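Predicted DNA-binding transcriptional regulator (Aliivibrio fischeri ES114, PDB 7DWO) probably binds cis-regulatory DNA as a tetrameric transcription factor of the LysR family, pairing a winged helix-turn-helix domain with an effector-binding-type domain. Local coordinates at residues K16-S21 against P56-P61. The protein carries 1 engineered substitution. Residues are numbered along the deposited sequence; the frame is centred on the assembly and turned at random.
Sequences KVKNFS and PIELTP
In the winged helix-turn-helix domain of this LysR-family regulator, the short link between helix 5-17 and helix 20-26, just ahead of the helix-turn-helix pair 20-26 and 31-45, meets the wing at Lys18, whose backbone and side chain contact Pro56, Ile57 and Glu58. Lys18 leaves the first helix with positive phi (59°), and its carbonyl O receives a weak hydrogen bond from Ile57 N (3.3 Å). Pro56, which follows a cis peptide bond, sets its CB against the same O and 3.7 Å from Lys18 CB. From there the lysine chain, bent at chi2, chi3 and chi4, passes the outer end of the Ile57 carbonyl, with Lys18 CD 3.2 Å from Ile57 O, and carries NZ to the Glu58 carboxylate. This salt bridge is forked: Lys18 NZ meets Glu58 OE2 at 3.2 Å from the syn side, 29° out of the carboxylate plane, and Glu58 OE1 more weakly at 3.4 Å. Glu58 belongs to the short wing strand 58-59, whose backbone pairs antiparallel with strand 50-51 through Asp51. The buried Ile57 directs its CG1 branch at the edge of the Phe20 ring, meeting it near the ring plane at CE2 (3.8 Å), while CD1 lies 3.9 Å from Phe20 CD2. Val50 touches both side chains, and Leu14 adds to the packing on Phe20. Asn19 N-caps helix 20-26, its OD1 accepting from Gln22 N and, weakly, from Ser21 N.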
ATOM      1  N   LYS A  16     -15.379 -19.042 -13.970  1.00 69.02           N
ATOM      2  CA  LYS A  16     -15.832 -18.216 -15.084  1.00 66.33           C
ATOM      3  C   LYS A  16     -17.141 -18.737 -15.669  1.00 68.84           C
ATOM      4  O   LYS A  16     -18.138 -18.011 -15.734  1.00 70.07           O
ATOM      5  CB  LYS A  16     -14.748 -18.151 -16.162  1.00 71.16           C
ATOM      6  CG  LYS A  16     -14.966 -17.056 -17.194  1.00 77.05           C
ATOM      7  CD  LYS A  16     -13.812 -16.989 -18.180  1.00 84.83           C
ATOM      8  CE  LYS A  16     -12.472 -16.939 -17.459  1.00 91.03           C
ATOM      9  NZ  LYS A  16     -12.389 -15.805 -16.494  1.00 93.69           N
ATOM     10  N   VAL A  17     -17.160 -20.003 -16.095  1.00 74.97           N
ATOM     11  CA  VAL A  17     -18.317 -20.516 -16.826  1.00 72.21           C
ATOM     12  C   VAL A  17     -19.438 -20.989 -15.910  1.00 76.87           C
ATOM     13  O   VAL A  17     -20.568 -21.171 -16.381  1.00 84.58           O
ATOM     14  CB  VAL A  17     -17.909 -21.660 -17.768  1.00 67.38           C
ATOM     15  CG1 VAL A  17     -16.840 -21.187 -18.735  1.00 70.89           C
ATOM     16  CG2 VAL A  17     -17.428 -22.859 -16.971  1.00 63.89           C
ATOM     17  N   LYS A  18     -19.159 -21.201 -14.621  1.00 76.87           N
ATOM     18  CA  LYS A  18     -20.170 -21.620 -13.647  1.00 74.00           C
ATOM     19  C   LYS A  18     -20.816 -22.946 -14.045  1.00 72.94           C
ATOM     20  O   LYS A  18     -22.005 -23.172 -13.811  1.00 72.29           O
ATOM     21  CB  LYS A  18     -21.241 -20.541 -13.458  1.00 75.33           C
ATOM     22  CG  LYS A  18     -20.713 -19.124 -13.298  1.00 73.82           C
ATOM     23  CD  LYS A  18     -20.188 -18.874 -11.900  1.00 76.67           C
ATOM     24  CE  LYS A  18     -20.372 -17.419 -11.511  1.00 83.15           C
ATOM     25  NZ  LYS A  18     -21.805 -17.019 -11.601  1.00 87.53           N
ATOM     26  N   ASN A  19     -20.030 -23.833 -14.652  1.00 74.65           N
ATOM     27  CA  ASN A  19     -20.559 -25.106 -15.127  1.00 78.55           C
ATOM     28  C   ASN A  19     -19.419 -26.105 -15.244  1.00 76.18           C
ATOM     29  O   ASN A  19     -18.403 -25.813 -15.882  1.00 69.42           O
ATOM     30  CB  ASN A  19     -21.263 -24.937 -16.478  1.00 84.37           C
ATOM     31  CG  ASN A  19     -21.982 -26.194 -16.923  1.00 84.98           C
ATOM     32  OD1 ASN A  19     -21.360 -27.139 -17.405  1.00 88.72           O
ATOM     33  ND2 ASN A  19     -23.300 -26.208 -16.767  1.00 84.27           N
ATOM     34  N   PHE A  20     -19.594 -27.281 -14.637  1.00 79.44           N
ATOM     35  CA  PHE A  20     -18.540 -28.291 -14.662  1.00 70.22           C
ATOM     36  C   PHE A  20     -18.338 -28.857 -16.063  1.00 75.74           C
ATOM     37  O   PHE A  20     -17.201 -29.115 -16.471  1.00 83.87           O
ATOM     38  CB  PHE A  20     -18.857 -29.410 -13.670  1.00 61.58           C
ATOM     39  CG  PHE A  20     -18.389 -29.129 -12.270  1.00 65.93           C
ATOM     40  CD1 PHE A  20     -17.134 -29.540 -11.851  1.00 69.08           C
ATOM     41  CD2 PHE A  20     -19.199 -28.450 -11.374  1.00 63.21           C
ATOM     42  CE1 PHE A  20     -16.696 -29.282 -10.563  1.00 69.06           C
ATOM     43  CE2 PHE A  20     -18.767 -28.189 -10.086  1.00 54.83           C
ATOM     44  CZ  PHE A  20     -17.514 -28.605  -9.681  1.00 54.44           C
ATOM     45  N   SER A  21     -19.423 -29.050 -16.816  1.00 71.66           N
ATOM     46  CA  SER A  21     -19.298 -29.619 -18.155  1.00 75.02           C
ATOM     47  C   SER A  21     -18.598 -28.650 -19.104  1.00 80.09           C
ATOM     48  O   SER A  21     -17.672 -29.035 -19.830  1.00 78.39           O
ATOM     49  CB  SER A  21     -20.679 -30.001 -18.692  1.00 77.41           C
ATOM     50  OG  SER A  21     -20.585 -30.584 -19.979  1.00 92.81           O
ATOM     51  N   PRO A  56     -26.547 -21.961 -11.272  1.00 69.01           N
ATOM     52  CA  PRO A  56     -25.197 -22.396 -11.643  1.00 67.44           C
ATOM     53  C   PRO A  56     -24.248 -22.494 -10.453  1.00 73.14           C
ATOM     54  O   PRO A  56     -24.563 -22.007  -9.366  1.00 80.63           O
ATOM     55  CB  PRO A  56     -24.737 -21.301 -12.606  1.00 65.94           C
ATOM     56  CG  PRO A  56     -25.445 -20.085 -12.129  1.00 68.21           C
ATOM     57  CD  PRO A  56     -26.797 -20.562 -11.663  1.00 71.03           C
ATOM     58  N   ILE A  57     -23.093 -23.119 -10.667  1.00 72.09           N
ATOM     59  CA  ILE A  57     -22.132 -23.319  -9.589  1.00 71.70           C
ATOM     60  C   ILE A  57     -21.509 -21.983  -9.220  1.00 68.35           C
ATOM     61  O   ILE A  57     -20.824 -21.352 -10.037  1.00 72.26           O
ATOM     62  CB  ILE A  57     -21.059 -24.343  -9.988  1.00 67.64           C
ATOM     63  CG1 ILE A  57     -21.640 -25.761 -10.003  1.00 54.07           C
ATOM     64  CG2 ILE A  57     -19.870 -24.267  -9.042  1.00 64.41           C
ATOM     65  CD1 ILE A  57     -22.316 -26.144 -11.302  1.00 71.50           C
ATOM     66  N   GLU A  58     -21.748 -21.538  -7.990  1.00 67.64           N
ATOM     67  CA  GLU A  58     -21.138 -20.334  -7.455  1.00 62.92           C
ATOM     68  C   GLU A  58     -19.889 -20.702  -6.660  1.00 58.72           C
ATOM     69  O   GLU A  58     -19.528 -21.871  -6.519  1.00 67.89           O
ATOM     70  CB  GLU A  58     -22.137 -19.563  -6.588  1.00 61.99           C
ATOM     71  CG  GLU A  58     -23.382 -19.099  -7.325  1.00 65.84           C
ATOM     72  CD  GLU A  58     -23.079 -18.073  -8.398  1.00 73.04           C
ATOM     73  OE1 GLU A  58     -22.064 -17.356  -8.270  1.00 73.11           O
ATOM     74  OE2 GLU A  58     -23.855 -17.989  -9.373  1.00 80.29           O
ATOM     75  N   LEU A  59     -19.223 -19.686  -6.130  1.00 55.90           N
ATOM     76  CA  LEU A  59     -18.031 -19.875  -5.319  1.00 59.83           C
ATOM     77  C   LEU A  59     -18.367 -19.793  -3.834  1.00 55.37           C
ATOM     78  O   LEU A  59     -19.348 -19.168  -3.422  1.00 58.44           O
ATOM     79  CB  LEU A  59     -16.965 -18.833  -5.669  1.00 62.63           C
ATOM     80  CG  LEU A  59     -16.370 -18.918  -7.074  1.00 62.78           C
ATOM     81  CD1 LEU A  59     -15.277 -17.879  -7.259  1.00 60.90           C
ATOM     82  CD2 LEU A  59     -15.836 -20.315  -7.337  1.00 70.01           C
ATOM     83  N   THR A  60     -17.535 -20.443  -3.032  1.00 48.35           N
ATOM     84  CA  THR A  60     -17.629 -20.346  -1.585  1.00 52.35           C
ATOM     85  C   THR A  60     -16.927 -19.077  -1.122  1.00 55.73           C
ATOM     86  O   THR A  60     -16.231 -18.421  -1.900  1.00 59.85           O
ATOM     87  CB  THR A  60     -17.011 -21.587  -0.944  1.00 51.92           C
ATOM     88  OG1 THR A  60     -15.603 -21.613  -1.209  1.00 52.80           O
ATOM     89  CG2 THR A  60     -17.654 -22.847  -1.504  1.00 48.30           C
ATOM     90  N   PRO A  61     -17.114 -18.679   0.142  1.00 55.41           N
ATOM     91  CA  PRO A  61     -16.330 -17.542   0.653  1.00 47.17           C
ATOM     92  C   PRO A  61     -14.832 -17.735   0.500  1.00 47.31           C
ATOM     93  O   PRO A  61     -14.122 -16.787   0.142  1.00 55.42           O
ATOM     94  CB  PRO A  61     -16.761 -17.464   2.122  1.00 47.59           C
ATOM     95  CG  PRO A  61     -18.162 -17.970   2.107  1.00 55.02           C
ATOM     96  CD  PRO A  61     -18.184 -19.070   1.079  1.00 47.41           C
TER